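Uncharacterized protein VP1736 (Vibrio parahaemolyticus, PDB 3LXQ) is of unknown function but contains a sulfatase-family domain of the alkaline phosphatase clan. Local coordinates at residues I425-A428 and K429-L433. Residues are numbered along the deposited sequence; the frame is centred on the assembly and turned at random.
Sequences IDRA and KANAL
I425-A428 and K429-L433 are consecutive parts of helix 422-441, which here carries an i to i+4 side-chain bond on top of its regular backbone hydrogen bonding. The carbonyl of R427 is the shared acceptor: N431 N reaches R427 O at 3.1 Å, and the amide nitrogen N431 ND2 reaches R427 O at 2.8 Å. The two donors come in from opposite faces of the carbonyl plane, both well out of it. The ND2 bond is bent, 146° at the hydrogen. N431 can fold back on its own helix because CG lies beside its backbone N, anti to the carbonyl carbon (chi1 -78°). ND2 bonds both R427 O and S60 OG on helix 50-61, which fixes the rotation of the buried amide. Of the R427 side chain only CG comes near, 3.9 Å from N431 ND2; the chain bends at chi3 and the guanidinium lies well away from the amide. On either side along the helix, K429 N bonds I425 O at 2.9 Å, nearly straight, and A432 N bonds A428 O at 2.8 Å. D426 OD2 forms a salt bridge with K52 of helix 50-61, while the extended K429 chain brings NZ to a hydrogen bond with K47 O. A430 meets helix 50-61, whereas A428 and A432 rest on strand 394-398. The whole is a stretch of alpha helix lodged between a helix and an antiparallel sheet, with an asparagine side chain bonded to the carbonyl four residues earlier.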
loop_
_atom_site.group_PDB
_atom_site.type_symbol
_atom_site.label_atom_id
_atom_site.label_comp_id
_atom_site.label_asym_id
_atom_site.label_seq_id
_atom_site.Cartn_x
_atom_site.Cartn_y
_atom_site.Cartn_z
ATOM N N ILE A 425 25.255 -0.620 4.167
ATOM C CA ILE A 425 25.070 0.693 3.534
ATOM C C ILE A 425 24.789 0.563 2.032
ATOM O O ILE A 425 23.934 1.264 1.503
ATOM C CB ILE A 425 26.278 1.641 3.777
ATOM C CG1 ILE A 425 26.393 1.998 5.262
ATOM C CG2 ILE A 425 26.144 2.926 2.948
ATOM C CD1 ILE A 425 27.633 2.839 5.616
ATOM N N ASP A 426 25.493 -0.348 1.366
ATOM C CA ASP A 426 25.384 -0.530 -0.085
ATOM C C ASP A 426 24.034 -1.100 -0.508
ATOM O O ASP A 426 23.536 -0.782 -1.584
ATOM C CB ASP A 426 26.501 -1.442 -0.602
ATOM C CG ASP A 426 27.850 -0.721 -0.742
ATOM O OD1 ASP A 426 27.985 0.426 -0.259
ATOM O OD2 ASP A 426 28.779 -1.312 -1.342
ATOM N N ARG A 427 23.463 -1.961 0.329
ATOM C CA ARG A 427 22.144 -2.534 0.071
ATOM C C ARG A 427 21.060 -1.445 0.176
ATOM O O ARG A 427 20.126 -1.401 -0.622
ATOM C CB ARG A 427 21.862 -3.682 1.045
ATOM C CG ARG A 427 20.447 -4.238 0.931
ATOM C CD ARG A 427 20.215 -5.333 1.942
ATOM N NE ARG A 427 20.443 -4.865 3.301
ATOM C CZ ARG A 427 20.553 -5.657 4.361
ATOM N NH1 ARG A 427 20.448 -6.970 4.218
ATOM N NH2 ARG A 427 20.770 -5.133 5.565
ATOM N N ALA A 428 21.214 -0.569 1.162
ATOM C CA ALA A 428 20.300 0.554 1.386
ATOM C C ALA A 428 20.385 1.555 0.235
ATOM O O ALA A 428 19.362 1.944 -0.337
ATOM C CB ALA A 428 20.626 1.236 2.713
ATOM N N LYS A 429 21.613 1.963 -0.090
ATOM C CA LYS A 429 21.884 2.893 -1.200
ATOM C C LYS A 429 21.339 2.342 -2.520
ATOM O O LYS A 429 20.629 3.043 -3.257
ATOM C CB LYS A 429 23.393 3.220 -1.286
ATOM C CG LYS A 429 23.755 4.423 -2.159
ATOM C CD LYS A 429 25.246 4.778 -2.044
ATOM C CE LYS A 429 25.718 5.643 -3.225
ATOM N NZ LYS A 429 27.212 5.735 -3.334
ATOM N N ALA A 430 21.640 1.076 -2.799
ATOM C CA ALA A 430 21.169 0.421 -4.021
ATOM C C ALA A 430 19.636 0.487 -4.149
ATOM O O ALA A 430 19.103 0.799 -5.221
ATOM C CB ALA A 430 21.655 -1.019 -4.068
ATOM N N ASN A 431 18.937 0.204 -3.055
ATOM C CA ASN A 431 17.479 0.278 -3.036
ATOM C C ASN A 431 16.919 1.717 -3.075
ATOM O O ASN A 431 15.869 1.957 -3.666
ATOM C CB ASN A 431 16.916 -0.536 -1.873
ATOM C CG ASN A 431 16.919 -2.031 -2.163
ATOM O OD1 ASN A 431 16.121 -2.528 -2.970
ATOM N ND2 ASN A 431 17.808 -2.757 -1.505
ATOM N N ALA A 432 17.642 2.660 -2.466
ATOM C CA ALA A 432 17.330 4.090 -2.551
ATOM C C ALA A 432 17.332 4.610 -3.990
ATOM O O ALA A 432 16.561 5.504 -4.332
ATOM C CB ALA A 432 18.328 4.902 -1.720
ATOM N N LEU A 433 18.223 4.065 -4.814
ATOM C CA LEU A 433 18.439 4.543 -6.178
ATOM C C LEU A 433 17.535 3.909 -7.221
ATOM O O LEU A 433 17.383 4.450 -8.326
ATOM C CB LEU A 433 19.884 4.277 -6.592
ATOM C CG LEU A 433 20.994 5.029 -5.875
ATOM C CD1 LEU A 433 22.347 4.455 -6.276
ATOM C CD2 LEU A 433 20.923 6.519 -6.193
#